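Local atomic coordinates of reticulocyte binding protein (Streptococcus agalactiae COH1, PDB entry 3FAW), a protein that probably hydrolyses alpha-1,6-glucosidic bonds of pullulan and related alpha-glucans as the cell-wall-anchored pullulanase SAP of group B Streptococcus. Residues R792-H795 with S800-I803; D705-L710 with Y749-N754. All coordinates share one frame; numbering follows the deposited sequence.

Contact 1: residues R792-H795 with S800-I803; sequences RGVH and SLLI
His795 and Leu802 clasp each other's backbones as a hydrogen-bonded pair of the antiparallel beta hairpin formed by strands 794-796 and 800-803, in the C-terminal domain. The amide of His795 donates to Leu802 O over 2.8 Å. Leu802 N returns a straighter bond of 2.9 Å to His795 O, with an N-H...O angle of 173°. Each of these two oxygens also receives a longer CA-H...O contact: Val794 CA lies 3.3 Å from Leu802 O, and Leu801 CA sits beside His795 O. Backbone groups that point out of the pair are met by other parts of the domain. Leu801 and Ile803 make backbone bonds to Val762 and Arg760 of strand 760-763, and Gly793 makes one to Asp804; among side chains, Ser800 OG bonds to Asn761 ND2.

His795 and Leu802 share one face, their CB atoms 4.2 Å apart. On the other face Val794 and Ile803, a non-hydrogen-bonded pair, rest on Ile809 of strand 807-813, and Val794 CG2, anti to its own amide nitrogen, comes 4.3 Å from Leu801 CG. Beyond them, Gly793 O takes a CA-H...O contact from Ile803 CA at 3.4 Å.

Contact 2: residues D705-L710 with Y749-N754; sequences DAFRKL and YAVFVN
Phe707 reaches from a short 3-10 turn to strand 748-754 with the far end of its ring, dividing its contacts between two residues that lie on one face of the strand. CZ lies 4.1 Å from Tyr749 CB, while CE1 meets Val751 CG2 at 4.0 Å, with that methyl at the ring edge and near its plane. A chi1 of -58° sets Phe707 CG opposite its own carbonyl carbon and lets the ring extend toward the strand. The Phe707 and Tyr749 rings are inclined at 58° with centroids 5.8 Å apart, an oblique pairing. Alongside, Ala706 CB points at the strand and lies 4.0 Å from Tyr749 CD2. These four buried side chains make up the close-packed part, and the contacts between them run entirely between carbon atoms.

The loop that follows, Arg708 to Leu710, leads away from the strand toward the surface. Arg708 is partly exposed and forms a salt bridge with Asp267, Leu710 is exposed, and neither meets the strand; Lys709, though buried, turns its NZ to Glu718 and to the carbonyl of Ile742 instead. Within the segment, Arg708 N bonds to Asp705 O over 3.0 Å.

The contact thus packs the link between helices 685-703 and 712-718 against the C-terminal beta sheet: Leu700 of helix 685-703 touches both aromatic side chains, and strands 736-742 and 807-813 flank strand 748-754.

How the contacts relate
Contact 2 comes first along the chain and closes before contact 1 opens; their centres are 18 Å apart, on the same side of the chain's centre. Strand 748-754 connects them. One of its faces receives the turn at 705-710, while Phe752, on the opposite face, packs against Leu801 and Ile803 of contact 1. At the strand's end, Asn754 ND2 probably donates a hydrogen bond to Ile803 O. The five-stranded sheet containing 748-754 therefore lies between the 705-710 turn and the three-stranded sheet of contact 1, an arrangement consistent with the beta-sandwich C-terminal domain of alpha-amylase-family enzymes, set beside the catalytic barrel.

Contact 1: residues R792-H795 with S800-I803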
loop_
_atom_site.group_PDB
_atom_site.type_symbol
_atom_site.label_atom_id
_atom_site.label_comp_id
_atom_site.label_asym_id
_atom_site.label_seq_id
_atom_site.Cartn_x
_atom_site.Cartn_y
_atom_site.Cartn_z
ATOM N N ARG A 792 5.922 12.425 -37.881
ATOM C CA ARG A 792 6.561 13.665 -37.449
ATOM C C ARG A 792 7.667 13.404 -36.428
ATOM O O ARG A 792 7.514 12.575 -35.526
ATOM C CB ARG A 792 5.517 14.612 -36.853
ATOM C CG ARG A 792 4.578 15.212 -37.889
ATOM C CD ARG A 792 5.234 16.344 -38.666
ATOM N NE ARG A 792 4.514 16.648 -39.904
ATOM C CZ ARG A 792 4.686 16.021 -41.069
ATOM N NH1 ARG A 792 5.562 15.026 -41.193
ATOM N NH2 ARG A 792 3.969 16.391 -42.125
ATOM N N GLY A 793 8.779 14.117 -36.580
ATOM C CA GLY A 793 9.879 14.066 -35.618
ATOM C C GLY A 793 10.987 13.081 -35.953
ATOM O O GLY A 793 11.933 12.926 -35.177
ATOM N N VAL A 794 10.877 12.420 -37.105
ATOM C CA VAL A 794 11.861 11.426 -37.533
ATOM C C VAL A 794 12.123 11.523 -39.037
ATOM O O VAL A 794 11.201 11.767 -39.815
ATOM C CB VAL A 794 11.388 9.992 -37.208
ATOM C CG1 VAL A 794 10.068 9.672 -37.930
ATOM C CG2 VAL A 794 12.470 8.977 -37.568
ATOM N N HIS A 795 13.380 11.329 -39.435
ATOM C CA HIS A 795 13.748 11.239 -40.850
ATOM C C HIS A 795 14.612 10.007 -41.094
ATOM O O HIS A 795 15.553 9.736 -40.343
ATOM C CB HIS A 795 14.482 12.502 -41.303
ATOM C CG HIS A 795 13.664 13.750 -41.180
ATOM N ND1 HIS A 795 12.938 14.273 -42.229
ATOM C CD2 HIS A 795 13.451 14.575 -40.128
ATOM C CE1 HIS A 795 12.314 15.365 -41.829
ATOM N NE2 HIS A 795 12.609 15.571 -40.557
ATOM N N SER A 800 20.727 5.157 -40.762
ATOM C CA SER A 800 20.484 5.841 -39.499
ATOM C C SER A 800 19.125 6.522 -39.490
ATOM O O SER A 800 18.431 6.577 -40.512
ATOM C CB SER A 800 21.603 6.855 -39.210
ATOM O OG SER A 800 21.753 7.797 -40.262
ATOM N N LEU A 801 18.749 7.004 -38.309
ATOM C CA LEU A 801 17.527 7.777 -38.096
ATOM C C LEU A 801 17.901 9.141 -37.524
ATOM O O LEU A 801 18.711 9.222 -36.605
ATOM C CB LEU A 801 16.609 7.051 -37.106
ATOM C CG LEU A 801 15.583 6.066 -37.671
ATOM C CD1 LEU A 801 16.214 5.079 -38.639
ATOM C CD2 LEU A 801 14.892 5.340 -36.531
ATOM N N LEU A 802 17.320 10.204 -38.075
ATOM C CA LEU A 802 17.465 11.546 -37.519
ATOM C C LEU A 802 16.205 11.876 -36.729
ATOM O O LEU A 802 15.114 11.971 -37.302
ATOM C CB LEU A 802 17.683 12.578 -38.628
ATOM C CG LEU A 802 17.811 14.047 -38.209
ATOM C CD1 LEU A 802 18.931 14.239 -37.184
ATOM C CD2 LEU A 802 18.049 14.921 -39.434
ATOM N N ILE A 803 16.358 12.054 -35.420
ATOM C CA ILE A 803 15.218 12.236 -34.527
ATOM C C ILE A 803 15.220 13.624 -33.895
ATOM O O ILE A 803 16.244 14.082 -33.384
ATOM C CB ILE A 803 15.197 11.159 -33.420
ATOM C CG1 ILE A 803 15.170 9.760 -34.048
ATOM C CG2 ILE A 803 13.988 11.359 -32.497
ATOM C CD1 ILE A 803 15.197 8.640 -33.040
#

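Contact 2: residues D705-L710 with Y749-N754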
loop_
_atom_site.group_PDB
_atom_site.type_symbol
_atom_site.label_atom_id
_atom_site.label_comp_id
_atom_site.label_asym_id
_atom_site.label_seq_id
_atom_site.Cartn_x
_atom_site.Cartn_y
_atom_site.Cartn_z
ATOM N N ASP A 705 3.503 -9.359 -26.831
ATOM C CA ASP A 705 4.330 -9.828 -25.712
ATOM C C ASP A 705 5.814 -9.446 -25.832
ATOM O O ASP A 705 6.620 -9.812 -24.968
ATOM C CB ASP A 705 4.160 -11.340 -25.481
ATOM C CG ASP A 705 4.639 -12.190 -26.652
ATOM O OD1 ASP A 705 5.667 -11.857 -27.279
ATOM O OD2 ASP A 705 3.988 -13.220 -26.927
ATOM N N ALA A 706 6.173 -8.709 -26.886
ATOM C CA ALA A 706 7.505 -8.106 -26.995
ATOM C C ALA A 706 7.844 -7.230 -25.786
ATOM O O ALA A 706 9.008 -7.123 -25.408
ATOM C CB ALA A 706 7.619 -7.284 -28.271
ATOM N N PHE A 707 6.829 -6.600 -25.197
ATOM C CA PHE A 707 7.020 -5.724 -24.038
ATOM C C PHE A 707 6.670 -6.419 -22.711
ATOM O O PHE A 707 6.709 -5.790 -21.652
ATOM C CB PHE A 707 6.170 -4.457 -24.194
ATOM C CG PHE A 707 6.464 -3.671 -25.451
ATOM C CD1 PHE A 707 7.710 -3.084 -25.645
ATOM C CD2 PHE A 707 5.490 -3.504 -26.431
ATOM C CE1 PHE A 707 7.987 -2.358 -26.800
ATOM C CE2 PHE A 707 5.757 -2.776 -27.589
ATOM C CZ PHE A 707 7.003 -2.202 -27.774
ATOM N N ARG A 708 6.343 -7.712 -22.775
ATOM C CA ARG A 708 5.793 -8.450 -21.634
ATOM C C ARG A 708 6.333 -9.879 -21.583
ATOM O O ARG A 708 5.558 -10.836 -21.495
ATOM C CB ARG A 708 4.269 -8.512 -21.741
ATOM C CG ARG A 708 3.544 -7.180 -21.620
ATOM C CD ARG A 708 2.396 -7.114 -22.596
ATOM N NE ARG A 708 1.585 -8.325 -22.547
ATOM C CZ ARG A 708 0.833 -8.787 -23.542
ATOM N NH1 ARG A 708 0.759 -8.151 -24.704
ATOM N NH2 ARG A 708 0.144 -9.900 -23.369
ATOM N N LYS A 709 7.657 -10.018 -21.635
ATOM C CA LYS A 709 8.296 -11.339 -21.620
ATOM C C LYS A 709 8.251 -11.986 -20.233
ATOM O O LYS A 709 8.159 -11.299 -19.212
ATOM C CB LYS A 709 9.741 -11.251 -22.117
ATOM C CG LYS A 709 9.842 -10.940 -23.593
ATOM C CD LYS A 709 11.254 -10.554 -24.000
ATOM C CE LYS A 709 11.293 -10.084 -25.446
ATOM N NZ LYS A 709 10.695 -11.083 -26.373
ATOM N N LEU A 710 8.327 -13.314 -20.217
ATOM C CA LEU A 710 8.109 -14.090 -18.998
ATOM C C LEU A 710 9.386 -14.260 -18.180
ATOM O O LEU A 710 9.345 -14.199 -16.953
ATOM C CB LEU A 710 7.520 -15.463 -19.331
ATOM C CG LEU A 710 6.145 -15.475 -20.010
ATOM C CD1 LEU A 710 6.251 -15.074 -21.476
ATOM C CD2 LEU A 710 5.495 -16.846 -19.890
ATOM N N TYR A 749 9.979 -4.929 -32.804
ATOM C CA TYR A 749 9.638 -3.565 -32.376
ATOM C C TYR A 749 10.881 -2.825 -31.877
ATOM O O TYR A 749 11.601 -3.335 -31.018
ATOM C CB TYR A 749 8.589 -3.595 -31.258
ATOM C CG TYR A 749 7.233 -4.110 -31.691
ATOM C CD1 TYR A 749 6.206 -3.233 -32.023
ATOM C CD2 TYR A 749 6.978 -5.476 -31.766
ATOM C CE1 TYR A 749 4.956 -3.705 -32.426
ATOM C CE2 TYR A 749 5.734 -5.958 -32.168
ATOM C CZ TYR A 749 4.728 -5.068 -32.495
ATOM O OH TYR A 749 3.495 -5.543 -32.892
ATOM N N ALA A 750 11.125 -1.626 -32.409
ATOM C CA ALA A 750 12.261 -0.797 -31.982
ATOM C C ALA A 750 11.778 0.530 -31.406
ATOM O O ALA A 750 11.010 1.242 -32.053
ATOM C CB ALA A 750 13.206 -0.546 -33.147
ATOM N N VAL A 751 12.243 0.854 -30.198
ATOM C CA VAL A 751 11.862 2.083 -29.494
ATOM C C VAL A 751 13.041 3.057 -29.437
ATOM O O VAL A 751 14.132 2.690 -29.000
ATOM C CB VAL A 751 11.419 1.787 -28.037
ATOM C CG1 VAL A 751 10.879 3.058 -27.370
ATOM C CG2 VAL A 751 10.379 0.671 -28.001
ATOM N N PHE A 752 12.807 4.293 -29.877
ATOM C CA PHE A 752 13.814 5.355 -29.860
ATOM C C PHE A 752 13.330 6.507 -28.987
ATOM O O PHE A 752 12.224 7.005 -29.189
ATOM C CB PHE A 752 14.060 5.884 -31.275
ATOM C CG PHE A 752 14.499 4.831 -32.260
ATOM C CD1 PHE A 752 15.846 4.635 -32.532
ATOM C CD2 PHE A 752 13.565 4.055 -32.932
ATOM C CE1 PHE A 752 16.254 3.675 -33.442
ATOM C CE2 PHE A 752 13.964 3.094 -33.840
ATOM C CZ PHE A 752 15.311 2.904 -34.097
ATOM N N VAL A 753 14.151 6.926 -28.024
ATOM C CA VAL A 753 13.828 8.075 -27.162
ATOM C C VAL A 753 14.962 9.097 -27.179
ATOM O O VAL A 753 16.006 8.881 -26.556
ATOM C CB VAL A 753 13.577 7.638 -25.696
ATOM C CG1 VAL A 753 13.387 8.855 -24.794
ATOM C CG2 VAL A 753 12.362 6.714 -25.609
ATOM N N ASN A 754 14.763 10.193 -27.910
ATOM C CA ASN A 754 15.672 11.332 -27.845
ATOM C C ASN A 754 15.185 12.319 -26.783
ATOM O O ASN A 754 14.298 13.133 -27.041
ATOM C CB ASN A 754 15.800 12.036 -29.202
ATOM C CG ASN A 754 16.837 13.162 -29.185
ATOM O OD1 ASN A 754 17.601 13.304 -28.229
ATOM N ND2 ASN A 754 16.868 13.962 -30.249
#